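14 KDA fatty acid binding protein (Schistosoma mansoni, PDB 1VYF) binds long-chain fatty acids such as oleic and arachidonic acid inside a beta-barrel and may take part in their transport. Local coordinates at residues D73-T76 / R80-K83; T95-D100 / T104-R109. One frame throughout, in Å; residues are numbered along the deposited sequence.

In the fold
Two consecutive antiparallel hairpins of the fatty-acid-binding-protein barrel illustrate how one backbone pattern serves different surroundings. Interaction 1 (73-76 with 80-83) has its centre about 13 Å from that of the chain and pairs strand 72-75, outermost in the sheet, with strand 81-88; its Lys-75 and Asn-81 are exposed. Interaction 2 (95-100 with 104-109), its centre about 8 Å from that of the chain, pairs two inner strands, and its buried face holds glutamines, waters and the ligand-binding Arg-109. Strands 81-88 and 93-99 are neighbours, which joins the two contacts: Lys-83 bonds to Val-99 through the backbone, and Glu-74 of interaction 1 probably accepts a hydrogen bond from Gln-98 of interaction 2.

Interaction 1: D73-T76 / R80-K83; sequences DEKT and RNVK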
# COMPACT_ATOMS: atom_id res chain seq x y z
N ASP A 73 8.67 -6.10 10.54
CA ASP A 73 9.48 -6.46 9.39
C ASP A 73 8.57 -6.91 8.25
O ASP A 73 7.59 -7.63 8.46
CB ASP A 73 10.49 -7.57 9.74
CG ASP A 73 11.62 -7.08 10.64
OD1 ASP A 73 11.99 -5.89 10.58
OD2 ASP A 73 12.18 -7.82 11.45
N GLU A 74 8.92 -6.47 7.05
CA GLU A 74 8.10 -6.65 5.86
C GLU A 74 9.03 -6.94 4.69
O GLU A 74 10.13 -6.40 4.63
CB GLU A 74 7.28 -5.37 5.56
CG GLU A 74 6.08 -5.58 4.64
CD GLU A 74 5.57 -4.30 3.99
OE1 GLU A 74 5.67 -3.21 4.63
OE2 GLU A 74 5.07 -4.40 2.82
N LYS A 75 8.60 -7.83 3.80
CA LYS A 75 9.20 -7.97 2.48
C LYS A 75 8.18 -7.44 1.46
O LYS A 75 7.01 -7.87 1.45
CB LYS A 75 9.57 -9.42 2.17
CG LYS A 75 10.52 -9.55 0.95
CD LYS A 75 10.57 -10.97 0.35
CE LYS A 75 11.96 -11.59 0.52
NZ LYS A 75 12.12 -12.82 -0.33
N THR A 76 8.61 -6.50 0.63
CA THR A 76 7.73 -5.84 -0.33
C THR A 76 7.50 -6.78 -1.50
O THR A 76 8.19 -7.78 -1.63
CB THR A 76 8.36 -4.50 -0.86
OG1 THR A 76 9.58 -4.76 -1.56
CG2 THR A 76 8.74 -3.58 0.28
N ARG A 80 12.21 -6.27 -1.51
CA ARG A 80 13.04 -5.53 -0.58
C ARG A 80 12.59 -5.82 0.87
O ARG A 80 11.39 -5.79 1.17
CB ARG A 80 12.95 -4.03 -0.86
CG ARG A 80 13.56 -3.59 -2.19
CD ARG A 80 12.67 -2.57 -2.95
NE ARG A 80 12.32 -1.57 -2.00
CZ ARG A 80 11.14 -1.03 -1.77
NH1 ARG A 80 10.01 -1.29 -2.46
NH2 ARG A 80 11.11 -0.17 -0.77
N ASN A 81 13.56 -6.11 1.74
CA ASN A 81 13.29 -6.21 3.17
C ASN A 81 13.33 -4.81 3.78
O ASN A 81 14.30 -4.06 3.62
CB ASN A 81 14.32 -7.11 3.87
CG ASN A 81 14.22 -8.54 3.42
OD1 ASN A 81 13.19 -9.20 3.60
ND2 ASN A 81 15.28 -9.03 2.79
N VAL A 82 12.24 -4.47 4.46
CA VAL A 82 12.02 -3.13 4.97
C VAL A 82 11.47 -3.21 6.40
O VAL A 82 10.89 -4.23 6.81
CB VAL A 82 11.03 -2.35 4.03
CG1 VAL A 82 11.56 -2.35 2.60
CG2 VAL A 82 9.62 -2.98 4.07
N LYS A 83 11.69 -2.14 7.15
CA LYS A 83 11.07 -1.92 8.44
C LYS A 83 9.91 -0.97 8.22
O LYS A 83 10.13 0.14 7.72
CB LYS A 83 12.03 -1.23 9.43
CG LYS A 83 13.46 -1.77 9.51
CD LYS A 83 14.34 -0.85 10.41
CE LYS A 83 14.65 0.55 9.79
NZ LYS A 83 13.81 1.70 10.35
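A beta hairpin at one end of the strand order in the fatty-acid-binding-protein barrel joins strand 72-75 to strand 81-88, with Glu-74 and Val-82 as its antiparallel hydrogen-bonded pair. Val-82 N gives a nearly straight bond of 2.9 Å to Glu-74 O, and Glu-74 N returns one to Val-82 O. Closer to the turn, Thr-76 N donates to Arg-80 O at 2.9 Å, continuing the bonding just beyond the ends of both strands.

Thr-76 then closes the turn with its side chain. Its OG1 is placed between the backbone N and the carbonyl carbon (chi1 62°), where it faces the other arm and accepts a 3.0 Å bond from Arg-80 N. The same hydroxyl is also hydrogen-bonded to Asp-78 within the turn. Arg-80, bent at chi2 and chi3, folds back over this threonine, and Thr-76 CG2 rests 3.7 Å above one face of the guanidinium, displaced toward its rim. Salt bridges to Asp-78 and Asp-100 probably help hold that group in place, and Arg-80 also touches the bound oleic acid, so this turn contributes to the surroundings of the ligand.

The two faces of the hairpin differ in character. On the one carrying Glu-74 and Val-82, the side chains run side by side, with Glu-74 CB 3.7 Å from Val-82 CG2. The extended glutamate chain carries its carboxylate onward to Gln-98 and Ser-84, both of which bond to OE1. Thr-76 CG2 also meets the other valine methyl, CG1, so that this one methyl touches both the valine and the guanidinium. Across the opposite face, that of the exposed Lys-75 and Asn-81, contact is less extensive: the aliphatic part of the lysine crosses the asparagine at a slant, with Lys-75 CG 3.8 Å from Asn-81 OD1.

Interaction 2: T95-D100 / T104-R109; sequences TQTQVD and TTVIVR
Gln-96 OE1 receives two donors at the buried face of this hairpin: Arg-109 NH1 at 2.9 Å and, more distantly, water 1. Both the oxygen and the water lie at the edge of the guanidinium in its plane, the water accepting in turn from Arg-109 NH2. Gln-96 reaches there because its CG stands anti to the backbone N (chi1 179°) and its chain is extended; its amide is turned 46° from the guanidinium. Ile-107 CG2 covers part of one guanidinium face, while NH2 also bonds to the oleic acid, so Gln-96 probably acts as a second-shell residue, helping to position the arginine that binds the ligand.

Farther along, Ile-107 CD1 packs 3.5 Å from Gln-98 OE1. Water 2 donates to that oxygen and bridges it to Thr-105 OG1, whereas Gln-98 NE2 turns to Glu-74. Paired backbone bonds join Gln-96 with Ile-107 and Gln-98 with Thr-105, including Thr-105 N to Gln-98 O at 2.9 Å. The other, partly exposed face is lined with threonine and valine methyls, such as Thr-95 CG2 and Val-106 CG1, 3.7 Å apart.

Within the antiparallel barrel sheet, strand 93-99 bonds along its other edge to strand 81-88, and strand 104-112 to strand 115-122, whose Thr-118 touches both Ile-107 and Arg-109.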
# COMPACT_ATOMS: atom_id res chain seq x y z
N THR A 95 -1.21 5.96 7.45
CA THR A 95 0.03 6.24 6.78
C THR A 95 1.08 5.14 7.07
O THR A 95 1.37 4.88 8.24
CB THR A 95 0.55 7.61 7.25
OG1 THR A 95 -0.40 8.65 6.98
CG2 THR A 95 1.78 8.01 6.51
N GLN A 96 1.62 4.51 6.03
CA GLN A 96 2.61 3.46 6.15
C GLN A 96 3.96 3.97 5.70
O GLN A 96 4.11 4.51 4.60
CB GLN A 96 2.22 2.24 5.30
CG GLN A 96 3.22 1.10 5.34
CD GLN A 96 2.79 -0.08 4.58
OE1 GLN A 96 1.83 -0.02 3.81
NE2 GLN A 96 3.48 -1.21 4.80
N THR A 97 4.95 3.79 6.56
CA THR A 97 6.30 4.18 6.25
C THR A 97 7.11 2.89 6.09
O THR A 97 7.05 2.02 6.95
CB THR A 97 6.84 5.13 7.38
OG1 THR A 97 6.04 6.34 7.40
CG2 THR A 97 8.18 5.62 7.07
N GLN A 98 7.80 2.76 4.98
CA GLN A 98 8.64 1.61 4.69
C GLN A 98 10.07 2.08 4.53
O GLN A 98 10.38 2.85 3.63
CB GLN A 98 8.20 0.91 3.40
CG GLN A 98 6.84 0.29 3.49
CD GLN A 98 6.43 -0.48 2.22
OE1 GLN A 98 6.63 -0.02 1.11
NE2 GLN A 98 5.85 -1.66 2.40
N VAL A 99 10.96 1.61 5.39
CA VAL A 99 12.35 2.05 5.36
C VAL A 99 13.23 0.91 4.87
O VAL A 99 13.39 -0.09 5.58
CB VAL A 99 12.81 2.58 6.74
CG1 VAL A 99 14.26 3.06 6.69
CG2 VAL A 99 11.92 3.70 7.22
N ASP A 100 13.72 1.03 3.63
CA ASP A 100 14.87 0.26 3.15
C ASP A 100 16.19 1.07 3.32
O ASP A 100 16.16 2.24 3.73
CB ASP A 100 14.62 -0.34 1.73
CG ASP A 100 14.80 0.65 0.57
OD1 ASP A 100 13.81 0.96 -0.17
OD2 ASP A 100 15.92 1.09 0.25
N THR A 104 13.22 5.66 1.75
CA THR A 104 12.05 5.58 2.59
C THR A 104 10.83 5.88 1.72
O THR A 104 10.84 6.84 0.97
CB THR A 104 12.20 6.56 3.75
OG1 THR A 104 13.15 6.00 4.68
CG2 THR A 104 10.89 6.70 4.56
N THR A 105 9.82 5.01 1.81
CA THR A 105 8.54 5.15 1.09
C THR A 105 7.44 5.45 2.09
O THR A 105 7.28 4.74 3.07
CB THR A 105 8.20 3.86 0.37
OG1 THR A 105 9.30 3.47 -0.46
CG2 THR A 105 6.95 4.07 -0.59
N VAL A 106 6.68 6.52 1.85
CA VAL A 106 5.54 6.86 2.67
C VAL A 106 4.29 6.58 1.83
O VAL A 106 4.17 7.05 0.68
CB VAL A 106 5.57 8.28 3.13
CG1 VAL A 106 4.39 8.56 4.01
CG2 VAL A 106 6.88 8.57 3.89
N ILE A 107 3.41 5.74 2.37
CA ILE A 107 2.15 5.38 1.67
C ILE A 107 0.95 5.79 2.49
O ILE A 107 0.66 5.23 3.56
CB ILE A 107 2.10 3.86 1.37
CG1 ILE A 107 3.39 3.40 0.70
CG2 ILE A 107 0.87 3.54 0.48
CD1 ILE A 107 3.70 1.95 0.91
N VAL A 108 0.23 6.80 2.03
CA VAL A 108 -0.95 7.27 2.70
C VAL A 108 -2.15 6.62 1.96
O VAL A 108 -2.17 6.57 0.74
CB VAL A 108 -1.01 8.84 2.68
CG1 VAL A 108 -2.21 9.36 3.39
CG2 VAL A 108 0.27 9.44 3.25
N ARG A 109 -3.09 6.08 2.72
CA ARG A 109 -4.32 5.49 2.22
C ARG A 109 -5.47 6.19 2.88
O ARG A 109 -5.57 6.22 4.12
CB ARG A 109 -4.37 4.01 2.53
CG ARG A 109 -3.21 3.21 1.94
CD ARG A 109 -3.35 1.74 2.08
NE ARG A 109 -2.44 1.00 1.23
CZ ARG A 109 -1.20 0.65 1.52
NH1 ARG A 109 -0.66 0.95 2.69
NH2 ARG A 109 -0.49 -0.02 0.63
O HOH W 1 2.16 -1.47 0.88
O HOH W 2 8.53 0.77 -0.88
O HOH W 3 11.25 2.13 0.99